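Local coordinates for hypothetical protein (Sus scrofa, PDB 3WOC), which is a jacalin-like lectin of boar prostate that binds heparin, is found on sperm, and is probably concerned with sperm capacitation, at residues Gln113-Val118 / Ile130-Gly135; Phe80-Thr85 / Leu98-Gly103; Pro66-Ile71 / Leu86-Gly91. All coordinates share one frame; numbering follows the deposited sequence.

Contact 1 of 3, residues Gln113-Val118 / Ile130-Gly135; sequences QVLEGV and IGFTWG
Leu-115 meets Trp-134 in the tight part of this strand pair. CD1 of Leu-115 stands over one face of the indole, 4.0 Å from the centroid of the six-membered ring, a CH-pi contact shifted toward the rim. CB of Leu-115 touches CZ3 of the same ring, and CD1 of Leu-115 also reaches CB of Phe-132 at 3.7 Å. Leu-115 shares a face of the sheet with Trp-134, Phe-132 and Val-118; its CG is anti to the backbone N (chi1 -170°), beside the carbonyl carbon, and from there the CD1 branch serves both aromatic side chains. Further along, Val-118 CG2 packs on Ile-130 CG1. Ile-70 and Ile-73 of strand 70-77 cover Leu-115 from the neighbouring sheet. The two strands form a hairpin in one of the three four-stranded antiparallel sheets of the beta-prism, the fold of jacalin-like lectins. A classic beta bulge interrupts its register: Glu-116 and Gly-117 both face Thr-133, whose O accepts a straight bond from Glu-116 N (3.2 Å, 174°) and a weak one from Gly-117 N. Gly-117 leaves room for the threonine hydroxyl, and Thr-133 OG1 lies 3.3 Å from Gly-117 CA. In contrast to the apolar packing, the side of Glu-116 is polar and partly exposed. Its carboxylate lies over the backbone of Gly-135, Glu-116 OE1 being 3.3 Å from Gly-135 CA, while OE2 forms a salt bridge with Lys-18. Two backbone bonds close this end, Val-114 N to Gly-135 O at 2.7 Å and Gly-135 N to Val-114 O. Trp-134 NE1 and the backbone N of Phe-132 are both hydrogen-bonded to a glycerol, probably from the crystallisation liquor.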
ATOM      1  N   GLN A 113      -2.843  16.967  -3.154  1.00 29.15           N
ATOM      2  CA  GLN A 113      -3.387  15.625  -3.350  1.00 28.73           C
ATOM      3  C   GLN A 113      -2.901  14.664  -2.273  1.00 28.40           C
ATOM      4  O   GLN A 113      -1.819  14.842  -1.694  1.00 28.08           O
ATOM      5  CB  GLN A 113      -3.007  15.081  -4.723  1.00 28.90           C
ATOM      6  CG  GLN A 113      -3.676  15.775  -5.889  1.00 29.15           C
ATOM      7  CD  GLN A 113      -3.302  15.160  -7.220  1.00 29.49           C
ATOM      8  OE1 GLN A 113      -2.138  14.836  -7.469  1.00 30.52           O
ATOM      9  NE2 GLN A 113      -4.288  15.000  -8.087  1.00 29.49           N
ATOM     10  N   VAL A 114      -3.719  13.650  -2.008  1.00 28.06           N
ATOM     11  CA  VAL A 114      -3.427  12.651  -0.985  1.00 27.73           C
ATOM     12  C   VAL A 114      -3.677  11.254  -1.550  1.00 27.73           C
ATOM     13  O   VAL A 114      -4.292  11.112  -2.610  1.00 27.83           O
ATOM     14  CB  VAL A 114      -4.267  12.876   0.309  1.00 27.68           C
ATOM     15  CG1 VAL A 114      -4.127  14.313   0.809  1.00 27.20           C
ATOM     16  CG2 VAL A 114      -5.744  12.519   0.093  1.00 27.27           C
ATOM     17  N   LEU A 115      -3.200  10.232  -0.846  1.00 27.64           N
ATOM     18  CA  LEU A 115      -3.393   8.849  -1.265  1.00 27.46           C
ATOM     19  C   LEU A 115      -4.862   8.454  -1.140  1.00 27.67           C
ATOM     20  O   LEU A 115      -5.467   8.614  -0.079  1.00 27.75           O
ATOM     21  CB  LEU A 115      -2.517   7.909  -0.426  1.00 27.42           C
ATOM     22  CG  LEU A 115      -2.383   6.441  -0.851  1.00 26.98           C
ATOM     23  CD1 LEU A 115      -1.472   6.304  -2.061  1.00 26.47           C
ATOM     24  CD2 LEU A 115      -1.860   5.600   0.304  1.00 27.05           C
ATOM     25  N   GLU A 116      -5.431   7.952  -2.231  1.00 27.70           N
ATOM     26  CA  GLU A 116      -6.811   7.472  -2.213  1.00 28.00           C
ATOM     27  C   GLU A 116      -6.971   6.097  -2.864  1.00 27.60           C
ATOM     28  O   GLU A 116      -8.084   5.583  -2.972  1.00 27.92           O
ATOM     29  CB  GLU A 116      -7.793   8.511  -2.795  1.00 27.95           C
ATOM     30  CG  GLU A 116      -7.424   9.092  -4.155  1.00 28.28           C
ATOM     31  CD  GLU A 116      -8.357  10.228  -4.595  1.00 28.86           C
ATOM     32  OE1 GLU A 116      -8.550  10.393  -5.822  1.00 29.36           O
ATOM     33  OE2 GLU A 116      -8.885  10.963  -3.726  1.00 29.94           O
ATOM     34  N   GLY A 117      -5.851   5.501  -3.267  1.00 27.34           N
ATOM     35  CA  GLY A 117      -5.846   4.160  -3.845  1.00 26.64           C
ATOM     36  C   GLY A 117      -4.469   3.548  -4.022  1.00 26.41           C
ATOM     37  O   GLY A 117      -3.452   4.237  -3.941  1.00 26.19           O
ATOM     38  N   VAL A 118      -4.449   2.240  -4.273  1.00 26.19           N
ATOM     39  CA  VAL A 118      -3.213   1.493  -4.511  1.00 25.98           C
ATOM     40  C   VAL A 118      -3.443   0.342  -5.502  1.00 25.78           C
ATOM     41  O   VAL A 118      -4.507  -0.287  -5.517  1.00 25.93           O
ATOM     42  CB  VAL A 118      -2.538   1.008  -3.166  1.00 26.13           C
ATOM     43  CG1 VAL A 118      -3.560   0.471  -2.181  1.00 26.31           C
ATOM     44  CG2 VAL A 118      -1.429  -0.016  -3.411  1.00 26.14           C
ATOM     45  N   ILE A 130       4.360  -2.334  -6.819  1.00 20.15           N
ATOM     46  CA  ILE A 130       3.364  -1.473  -6.182  1.00 20.07           C
ATOM     47  C   ILE A 130       3.282  -0.087  -6.823  1.00 20.16           C
ATOM     48  O   ILE A 130       4.297   0.498  -7.212  1.00 20.12           O
ATOM     49  CB  ILE A 130       3.562  -1.395  -4.631  1.00 20.00           C
ATOM     50  CG1 ILE A 130       2.298  -0.837  -3.948  1.00 20.08           C
ATOM     51  CG2 ILE A 130       4.835  -0.616  -4.269  1.00 20.03           C
ATOM     52  CD1 ILE A 130       2.166  -1.166  -2.467  1.00 19.77           C
ATOM     53  N   GLY A 131       2.055   0.413  -6.940  1.00 20.24           N
ATOM     54  CA  GLY A 131       1.796   1.743  -7.467  1.00 20.55           C
ATOM     55  C   GLY A 131       0.715   2.452  -6.674  1.00 20.87           C
ATOM     56  O   GLY A 131      -0.047   1.819  -5.935  1.00 20.82           O
ATOM     57  N   PHE A 132       0.634   3.767  -6.847  1.00 21.23           N
ATOM     58  CA  PHE A 132      -0.230   4.604  -6.024  1.00 21.80           C
ATOM     59  C   PHE A 132      -1.030   5.604  -6.844  1.00 22.29           C
ATOM     60  O   PHE A 132      -0.502   6.224  -7.770  1.00 22.51           O
ATOM     61  CB  PHE A 132       0.603   5.328  -4.968  1.00 21.54           C
ATOM     62  CG  PHE A 132       1.509   4.417  -4.193  1.00 21.67           C
ATOM     63  CD1 PHE A 132       1.009   3.637  -3.155  1.00 21.38           C
ATOM     64  CD2 PHE A 132       2.855   4.312  -4.522  1.00 21.59           C
ATOM     65  CE1 PHE A 132       1.846   2.778  -2.451  1.00 21.15           C
ATOM     66  CE2 PHE A 132       3.693   3.456  -3.818  1.00 21.24           C
ATOM     67  CZ  PHE A 132       3.188   2.692  -2.782  1.00 21.04           C
ATOM     68  N   THR A 133      -2.310   5.741  -6.502  1.00 22.95           N
ATOM     69  CA  THR A 133      -3.187   6.738  -7.122  1.00 23.81           C
ATOM     70  C   THR A 133      -3.507   7.850  -6.123  1.00 24.16           C
ATOM     71  O   THR A 133      -3.802   7.587  -4.952  1.00 24.28           O
ATOM     72  CB  THR A 133      -4.498   6.123  -7.674  1.00 23.66           C
ATOM     73  OG1 THR A 133      -5.426   5.910  -6.605  1.00 24.52           O
ATOM     74  CG2 THR A 133      -4.228   4.804  -8.394  1.00 23.77           C
ATOM     75  N   TRP A 134      -3.448   9.089  -6.598  1.00 24.77           N
ATOM     76  CA  TRP A 134      -3.536  10.264  -5.736  1.00 25.17           C
ATOM     77  C   TRP A 134      -4.714  11.143  -6.134  1.00 25.84           C
ATOM     78  O   TRP A 134      -5.158  11.115  -7.283  1.00 25.89           O
ATOM     79  CB  TRP A 134      -2.233  11.065  -5.809  1.00 24.85           C
ATOM     80  CG  TRP A 134      -0.988  10.231  -5.616  1.00 24.63           C
ATOM     81  CD1 TRP A 134      -0.262   9.597  -6.591  1.00 24.11           C
ATOM     82  CD2 TRP A 134      -0.326   9.942  -4.375  1.00 24.32           C
ATOM     83  NE1 TRP A 134       0.807   8.936  -6.033  1.00 23.77           N
ATOM     84  CE2 TRP A 134       0.792   9.129  -4.676  1.00 23.84           C
ATOM     85  CE3 TRP A 134      -0.568  10.293  -3.039  1.00 23.92           C
ATOM     86  CZ2 TRP A 134       1.663   8.657  -3.691  1.00 24.20           C
ATOM     87  CZ3 TRP A 134       0.301   9.824  -2.058  1.00 24.28           C
ATOM     88  CH2 TRP A 134       1.403   9.014  -2.391  1.00 24.33           C
ATOM     89  N   GLY A 135      -5.222  11.917  -5.180  1.00 26.64           N
ATOM     90  CA  GLY A 135      -6.322  12.839  -5.449  1.00 27.87           C
ATOM     91  C   GLY A 135      -6.593  13.809  -4.320  1.00 28.64           C
ATOM     92  O   GLY A 135      -6.175  13.586  -3.185  1.00 28.86           O
TER

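Contact 2 of 3, residues Phe80-Thr85 / Leu98-Gly103; sequences FLQHVT and LETGKG
His-83 and Glu-99 lie side by side and point the same way, with a methylene of the glutamate over one face of the imidazole. The touching atom is CG of Glu-99, 3.6 Å from the centroid of the His-83 ring and only 3° off its normal, a CH-pi contact centred on the ring. The carboxylate runs on past it, its plane turned 32° from that of the ring, and OE2 of Glu-99 stays 4.5 Å from NE2 of His-83, so the methylene rather than the charge makes the contact. CG of His-83 is placed anti to the backbone N and beside the carbonyl carbon (chi1 173°); ND1 is hydrogen-bonded to Gly-97 O, which would limit rotation of the ring. This surface contact belongs to one sheet of the beta-prism: strand 81-88 runs beside strand 70-77, and the loop of residues 98-101 passes beside strand 81-88 on the way from strand 93-97 to strand 102-106. Gln-82 and His-83 form a classic beta bulge opposite Arg-76, and both turn their CB atoms toward the loop. There O of Leu-98 touches both, 3.2 Å from Gln-82 CB and 3.3 Å from His-83 CB. Gln-82 also lies alongside Leu-98, the two side chains pointing the same way, and CG of Gln-82 is 3.4 Å from Thr-100 O. Further along the loop, Gly-101 O accepts a hydrogen bond from Arg-76 NH1.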
ATOM      1  N   PHE A  80      10.839  -8.822  -4.115  1.00 25.21           N
ATOM      2  CA  PHE A  80       9.575  -8.493  -3.466  1.00 24.93           C
ATOM      3  C   PHE A  80       9.667  -7.127  -2.804  1.00 24.85           C
ATOM      4  O   PHE A  80      10.759  -6.662  -2.469  1.00 24.98           O
ATOM      5  CB  PHE A  80       9.216  -9.548  -2.415  1.00 24.68           C
ATOM      6  CG  PHE A  80       9.120 -10.945  -2.959  1.00 24.70           C
ATOM      7  CD1 PHE A  80       7.940 -11.405  -3.532  1.00 24.30           C
ATOM      8  CD2 PHE A  80      10.211 -11.809  -2.888  1.00 24.51           C
ATOM      9  CE1 PHE A  80       7.851 -12.696  -4.041  1.00 23.94           C
ATOM     10  CE2 PHE A  80      10.131 -13.098  -3.393  1.00 24.20           C
ATOM     11  CZ  PHE A  80       8.946 -13.544  -3.970  1.00 24.14           C
ATOM     12  N   LEU A  81       8.514  -6.485  -2.627  1.00 24.83           N
ATOM     13  CA  LEU A  81       8.421  -5.270  -1.831  1.00 24.57           C
ATOM     14  C   LEU A  81       8.878  -5.579  -0.409  1.00 24.88           C
ATOM     15  O   LEU A  81       8.306  -6.446   0.259  1.00 24.65           O
ATOM     16  CB  LEU A  81       6.988  -4.733  -1.838  1.00 24.44           C
ATOM     17  CG  LEU A  81       6.682  -3.475  -1.019  1.00 23.91           C
ATOM     18  CD1 LEU A  81       7.372  -2.246  -1.606  1.00 23.29           C
ATOM     19  CD2 LEU A  81       5.183  -3.267  -0.931  1.00 24.21           C
ATOM     20  N   GLN A  82       9.920  -4.874   0.030  1.00 25.29           N
ATOM     21  CA  GLN A  82      10.545  -5.106   1.336  1.00 25.92           C
ATOM     22  C   GLN A  82       9.994  -4.184   2.411  1.00 26.30           C
ATOM     23  O   GLN A  82       9.565  -4.633   3.472  1.00 26.25           O
ATOM     24  CB  GLN A  82      12.065  -4.908   1.254  1.00 25.85           C
ATOM     25  CG  GLN A  82      12.832  -5.988   0.504  1.00 26.23           C
ATOM     26  CD  GLN A  82      12.945  -7.290   1.271  1.00 26.72           C
ATOM     27  OE1 GLN A  82      12.698  -7.349   2.479  1.00 27.42           O
ATOM     28  NE2 GLN A  82      13.326  -8.347   0.569  1.00 27.27           N
ATOM     29  N   HIS A  83      10.014  -2.889   2.123  1.00 27.00           N
ATOM     30  CA  HIS A  83       9.761  -1.869   3.126  1.00 27.60           C
ATOM     31  C   HIS A  83       8.895  -0.748   2.565  1.00 27.97           C
ATOM     32  O   HIS A  83       9.046  -0.347   1.410  1.00 27.72           O
ATOM     33  CB  HIS A  83      11.098  -1.311   3.631  1.00 27.68           C
ATOM     34  CG  HIS A  83      10.964  -0.141   4.557  1.00 28.20           C
ATOM     35  ND1 HIS A  83      10.716  -0.283   5.905  1.00 28.52           N
ATOM     36  CD2 HIS A  83      11.051   1.191   4.329  1.00 28.30           C
ATOM     37  CE1 HIS A  83      10.653   0.910   6.467  1.00 28.92           C
ATOM     38  NE2 HIS A  83      10.854   1.822   5.533  1.00 28.88           N
ATOM     39  N   VAL A  84       7.980  -0.262   3.398  1.00 28.63           N
ATOM     40  CA  VAL A  84       7.207   0.939   3.106  1.00 29.16           C
ATOM     41  C   VAL A  84       7.126   1.811   4.360  1.00 29.59           C
ATOM     42  O   VAL A  84       6.814   1.321   5.444  1.00 29.63           O
ATOM     43  CB  VAL A  84       5.805   0.582   2.529  1.00 29.10           C
ATOM     44  CG1 VAL A  84       4.702   1.431   3.126  1.00 29.44           C
ATOM     45  CG2 VAL A  84       5.809   0.703   1.012  1.00 29.02           C
ATOM     46  N   THR A  85       7.467   3.089   4.212  1.00 30.27           N
ATOM     47  CA  THR A  85       7.159   4.093   5.233  1.00 30.97           C
ATOM     48  C   THR A  85       6.246   5.177   4.665  1.00 31.19           C
ATOM     49  O   THR A  85       6.599   5.876   3.712  1.00 31.33           O
ATOM     50  CB  THR A  85       8.411   4.711   5.926  1.00 31.02           C
ATOM     51  OG1 THR A  85       8.078   6.004   6.459  1.00 31.77           O
ATOM     52  CG2 THR A  85       9.544   4.879   4.965  1.00 31.46           C
ATOM     53  N   LEU A  98      11.233  -4.756   6.235  1.00 37.59           N
ATOM     54  CA  LEU A  98      12.680  -4.652   6.403  1.00 37.65           C
ATOM     55  C   LEU A  98      13.307  -3.747   5.341  1.00 37.73           C
ATOM     56  O   LEU A  98      13.039  -3.899   4.150  1.00 37.89           O
ATOM     57  CB  LEU A  98      13.309  -6.053   6.362  1.00 37.58           C
ATOM     58  CG  LEU A  98      14.822  -6.243   6.513  1.00 37.67           C
ATOM     59  CD1 LEU A  98      15.293  -5.943   7.932  1.00 37.93           C
ATOM     60  CD2 LEU A  98      15.208  -7.658   6.112  1.00 37.68           C
ATOM     61  N   GLU A  99      14.148  -2.813   5.780  1.00 37.70           N
ATOM     62  CA  GLU A  99      14.812  -1.876   4.873  1.00 37.70           C
ATOM     63  C   GLU A  99      15.948  -2.517   4.086  1.00 37.56           C
ATOM     64  O   GLU A  99      17.102  -2.501   4.529  1.00 37.78           O
ATOM     65  CB  GLU A  99      15.366  -0.685   5.650  1.00 37.82           C
ATOM     66  CG  GLU A  99      14.365   0.396   5.969  1.00 38.35           C
ATOM     67  CD  GLU A  99      15.047   1.668   6.419  1.00 39.09           C
ATOM     68  OE1 GLU A  99      15.768   2.275   5.597  1.00 39.62           O
ATOM     69  OE2 GLU A  99      14.865   2.060   7.590  1.00 39.53           O
ATOM     70  N   THR A 100      15.626  -3.072   2.919  1.00 37.19           N
ATOM     71  CA  THR A 100      16.638  -3.668   2.043  1.00 36.75           C
ATOM     72  C   THR A 100      16.301  -3.453   0.573  1.00 36.26           C
ATOM     73  O   THR A 100      15.139  -3.529   0.176  1.00 36.32           O
ATOM     74  CB  THR A 100      16.803  -5.186   2.291  1.00 36.79           C
ATOM     75  OG1 THR A 100      16.549  -5.486   3.668  1.00 36.93           O
ATOM     76  CG2 THR A 100      18.213  -5.644   1.924  1.00 37.03           C
ATOM     77  N   GLY A 101      17.327  -3.180  -0.227  1.00 35.73           N
ATOM     78  CA  GLY A 101      17.182  -3.116  -1.674  1.00 35.16           C
ATOM     79  C   GLY A 101      17.185  -1.724  -2.266  1.00 34.69           C
ATOM     80  O   GLY A 101      17.603  -0.764  -1.620  1.00 34.60           O
ATOM     81  N   LYS A 102      16.721  -1.629  -3.509  1.00 34.24           N
ATOM     82  CA  LYS A 102      16.629  -0.357  -4.213  1.00 33.95           C
ATOM     83  C   LYS A 102      15.586   0.517  -3.533  1.00 33.37           C
ATOM     84  O   LYS A 102      14.529   0.032  -3.128  1.00 33.22           O
ATOM     85  CB  LYS A 102      16.260  -0.562  -5.692  1.00 34.11           C
ATOM     86  CG  LYS A 102      16.932  -1.753  -6.390  1.00 35.04           C
ATOM     87  CD  LYS A 102      18.445  -1.602  -6.475  1.00 36.80           C
ATOM     88  CE  LYS A 102      19.095  -2.822  -7.112  1.00 37.79           C
ATOM     89  NZ  LYS A 102      18.982  -2.817  -8.601  1.00 38.52           N
ATOM     90  N   GLY A 103      15.900   1.800  -3.399  1.00 32.82           N
ATOM     91  CA  GLY A 103      14.986   2.756  -2.786  1.00 32.05           C
ATOM     92  C   GLY A 103      14.106   3.434  -3.816  1.00 31.60           C
ATOM     93  O   GLY A 103      14.486   3.565  -4.982  1.00 31.34           O
TER

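Contact 3 of 3, residues Pro66-Ile71 / Leu86-Gly91; sequences PGEHII and LITNQG
Ile-70 and Thr-88 face each other as an antiparallel non-hydrogen-bonded pair, CA to CA 4.5 Å, at the end of a hairpin where its two strands part. Backbone bonds flank the pair: Ile-71 N donates to Ile-87 O at 3.0 Å, and Asn-89 N donates to His-69 O at 3.1 Å. The carbonyl of His-69 also receives the CA-H of Thr-88. Beyond the pair, residues 88 to 91 fold into a type I beta turn, closed by Gly-91 N on Thr-88 O, and residues 66 to 69 lead into strand 70-77 as a loop.

The side chains divide into a polar and an apolar group. Glu-68 stretches out with CG anti to the backbone N (chi1 -177°) and brings OE2 to the hydroxyl of Thr-88, whose OG1 donates a 3.1 Å hydrogen bond to the anti side of the carboxylate, 21° out of its plane. The same OE2 has a salt bridge with Arg-92, and OE1 is hydrogen-bonded to the backbone N of His-65; together these bonds hold the buried acid at both oxygens. Thr-88 OG1 in turn is hydrogen-bonded with Arg-92 N. The amide of Gln-90 lies against the aliphatic part of the glutamate, OE1 of Gln-90 being 3.7 Å from Glu-68 CB. Among the apolar side chains, Ile-70 CD1 packs on Leu-86 CB at 3.8 Å in a buried pair. Nearer the surface, Ile-71 CD1 rests on Ile-87 CG1 at 3.7 Å.

Strand 58-63 meets the inner pair through Leu-62, which touches both Ile-70 and Leu-86, while Val-114 and Leu-115 of strand 114-122 lie against His-69, Ile-70 and Ile-71, so that this hairpin end borders both other sheets of the beta-prism.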
ATOM      1  N   PRO A  66      -8.777  11.626  12.141  1.00 35.46           N
ATOM      2  CA  PRO A  66      -9.700  12.327  11.246  1.00 35.12           C
ATOM      3  C   PRO A  66      -9.040  13.585  10.684  1.00 34.83           C
ATOM      4  O   PRO A  66      -8.463  14.371  11.443  1.00 34.99           O
ATOM      5  CB  PRO A  66     -10.877  12.683  12.162  1.00 35.23           C
ATOM      6  CG  PRO A  66     -10.794  11.715  13.296  1.00 35.29           C
ATOM      7  CD  PRO A  66      -9.333  11.481  13.501  1.00 35.45           C
ATOM      8  N   GLY A  67      -9.096  13.747   9.364  1.00 34.40           N
ATOM      9  CA  GLY A  67      -8.439  14.863   8.679  1.00 33.65           C
ATOM     10  C   GLY A  67      -6.975  14.612   8.342  1.00 33.16           C
ATOM     11  O   GLY A  67      -6.308  15.482   7.778  1.00 33.17           O
ATOM     12  N   GLU A  68      -6.479  13.428   8.696  1.00 32.59           N
ATOM     13  CA  GLU A  68      -5.098  13.030   8.416  1.00 31.88           C
ATOM     14  C   GLU A  68      -5.036  12.149   7.169  1.00 31.65           C
ATOM     15  O   GLU A  68      -5.854  11.240   6.996  1.00 31.52           O
ATOM     16  CB  GLU A  68      -4.500  12.300   9.624  1.00 32.00           C
ATOM     17  CG  GLU A  68      -3.041  11.894   9.472  1.00 31.32           C
ATOM     18  CD  GLU A  68      -2.522  11.098  10.654  1.00 31.20           C
ATOM     19  OE1 GLU A  68      -3.286  10.299  11.234  1.00 30.18           O
ATOM     20  OE2 GLU A  68      -1.338  11.265  11.003  1.00 30.30           O
ATOM     21  N   HIS A  69      -4.055  12.424   6.313  1.00 31.26           N
ATOM     22  CA  HIS A  69      -3.920  11.754   5.020  1.00 31.06           C
ATOM     23  C   HIS A  69      -2.483  11.317   4.754  1.00 30.73           C
ATOM     24  O   HIS A  69      -1.551  11.893   5.304  1.00 30.67           O
ATOM     25  CB  HIS A  69      -4.346  12.700   3.895  1.00 30.96           C
ATOM     26  CG  HIS A  69      -5.737  13.233   4.029  1.00 31.45           C
ATOM     27  ND1 HIS A  69      -6.857  12.446   3.859  1.00 31.77           N
ATOM     28  CD2 HIS A  69      -6.192  14.481   4.293  1.00 31.72           C
ATOM     29  CE1 HIS A  69      -7.940  13.186   4.025  1.00 31.69           C
ATOM     30  NE2 HIS A  69      -7.563  14.425   4.285  1.00 31.27           N
ATOM     31  N   ILE A  70      -2.315  10.303   3.903  1.00 30.55           N
ATOM     32  CA  ILE A  70      -0.998   9.924   3.384  1.00 30.38           C
ATOM     33  C   ILE A  70      -0.654  10.873   2.236  1.00 30.19           C
ATOM     34  O   ILE A  70      -1.437  11.013   1.292  1.00 30.04           O
ATOM     35  CB  ILE A  70      -0.965   8.455   2.839  1.00 30.50           C
ATOM     36  CG1 ILE A  70      -1.608   7.449   3.816  1.00 30.76           C
ATOM     37  CG2 ILE A  70       0.458   8.051   2.415  1.00 30.27           C
ATOM     38  CD1 ILE A  70      -0.824   7.167   5.081  1.00 31.94           C
ATOM     39  N   ILE A  71       0.503  11.524   2.312  1.00 30.05           N
ATOM     40  CA  ILE A  71       0.916  12.454   1.249  1.00 29.99           C
ATOM     41  C   ILE A  71       2.186  12.041   0.491  1.00 30.08           C
ATOM     42  O   ILE A  71       2.444  12.546  -0.603  1.00 30.08           O
ATOM     43  CB  ILE A  71       0.971  13.941   1.728  1.00 29.92           C
ATOM     44  CG1 ILE A  71       1.818  14.098   2.994  1.00 29.93           C
ATOM     45  CG2 ILE A  71      -0.434  14.483   1.952  1.00 29.73           C
ATOM     46  CD1 ILE A  71       3.260  14.464   2.724  1.00 29.56           C
ATOM     47  N   LEU A  86       5.066   5.286   5.267  1.00 31.45           N
ATOM     48  CA  LEU A  86       4.043   6.234   4.854  1.00 31.67           C
ATOM     49  C   LEU A  86       4.163   7.498   5.686  1.00 31.88           C
ATOM     50  O   LEU A  86       4.259   7.429   6.912  1.00 31.82           O
ATOM     51  CB  LEU A  86       2.659   5.624   5.063  1.00 31.65           C
ATOM     52  CG  LEU A  86       2.438   4.173   4.636  1.00 31.83           C
ATOM     53  CD1 LEU A  86       1.315   3.581   5.443  1.00 31.75           C
ATOM     54  CD2 LEU A  86       2.142   4.067   3.147  1.00 32.42           C
ATOM     55  N   ILE A  87       4.157   8.651   5.023  1.00 32.11           N
ATOM     56  CA  ILE A  87       4.256   9.921   5.737  1.00 32.57           C
ATOM     57  C   ILE A  87       2.949  10.719   5.602  1.00 32.69           C
ATOM     58  O   ILE A  87       2.348  10.768   4.528  1.00 32.54           O
ATOM     59  CB  ILE A  87       5.561  10.726   5.356  1.00 32.72           C
ATOM     60  CG1 ILE A  87       5.264  12.085   4.715  1.00 32.96           C
ATOM     61  CG2 ILE A  87       6.535   9.881   4.517  1.00 32.85           C
ATOM     62  CD1 ILE A  87       5.422  13.246   5.673  1.00 34.00           C
ATOM     63  N   THR A  88       2.503  11.308   6.709  1.00 33.00           N
ATOM     64  CA  THR A  88       1.223  12.022   6.742  1.00 33.36           C
ATOM     65  C   THR A  88       1.391  13.537   6.650  1.00 33.61           C
ATOM     66  O   THR A  88       2.471  14.068   6.906  1.00 33.68           O
ATOM     67  CB  THR A  88       0.387  11.693   8.016  1.00 33.31           C
ATOM     68  OG1 THR A  88       1.038  12.229   9.177  1.00 33.31           O
ATOM     69  CG2 THR A  88       0.184  10.186   8.180  1.00 33.05           C
ATOM     70  N   ASN A  89       0.302  14.216   6.291  1.00 33.96           N
ATOM     71  CA  ASN A  89       0.226  15.681   6.294  1.00 34.23           C
ATOM     72  C   ASN A  89       0.281  16.291   7.700  1.00 34.51           C
ATOM     73  O   ASN A  89       0.347  17.515   7.853  1.00 34.57           O
ATOM     74  CB  ASN A  89      -1.031  16.161   5.541  1.00 34.14           C
ATOM     75  CG  ASN A  89      -2.342  15.749   6.222  1.00 33.74           C
ATOM     76  OD1 ASN A  89      -3.388  16.337   5.956  1.00 33.83           O
ATOM     77  ND2 ASN A  89      -2.293  14.743   7.085  1.00 32.89           N
ATOM     78  N   GLN A  90       0.249  15.424   8.711  1.00 34.81           N
ATOM     79  CA  GLN A  90       0.357  15.822  10.115  1.00 35.25           C
ATOM     80  C   GLN A  90       1.722  15.480  10.736  1.00 35.29           C
ATOM     81  O   GLN A  90       1.873  15.484  11.957  1.00 35.31           O
ATOM     82  CB  GLN A  90      -0.778  15.191  10.933  1.00 35.22           C
ATOM     83  CG  GLN A  90      -2.151  15.802  10.669  1.00 35.43           C
ATOM     84  CD  GLN A  90      -3.220  15.330  11.644  1.00 35.67           C
ATOM     85  OE1 GLN A  90      -4.413  15.499  11.396  1.00 36.46           O
ATOM     86  NE2 GLN A  90      -2.798  14.737  12.760  1.00 36.32           N
ATOM     87  N   GLY A  91       2.707  15.182   9.890  1.00 35.56           N
ATOM     88  CA  GLY A  91       4.088  14.957  10.331  1.00 35.70           C
ATOM     89  C   GLY A  91       4.417  13.574  10.871  1.00 35.84           C
ATOM     90  O   GLY A  91       5.541  13.328  11.311  1.00 35.81           O
TER

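The three contacts sample two sheets of one prism at different depths. Contacts 1 and 3 are partly buried and each pairs the two arms of a hairpin, whereas contact 2 lies at the surface, where a loop passes beside a strand. Contacts 2 and 3 use the two ends of strand 81-88 without otherwise touching. Contact 1 belongs to another sheet but meets both: Ile-130 packs on Leu-81 of contact 2, and Leu-115 N probably bonds to Ile-70 O of contact 3. Contacts 1 and 3 both have backbone bonds, the first adding a leucine on an indole, the third a buried carboxylate; contact 2 has a methylene on an imidazole and no clear hydrogen bond across it.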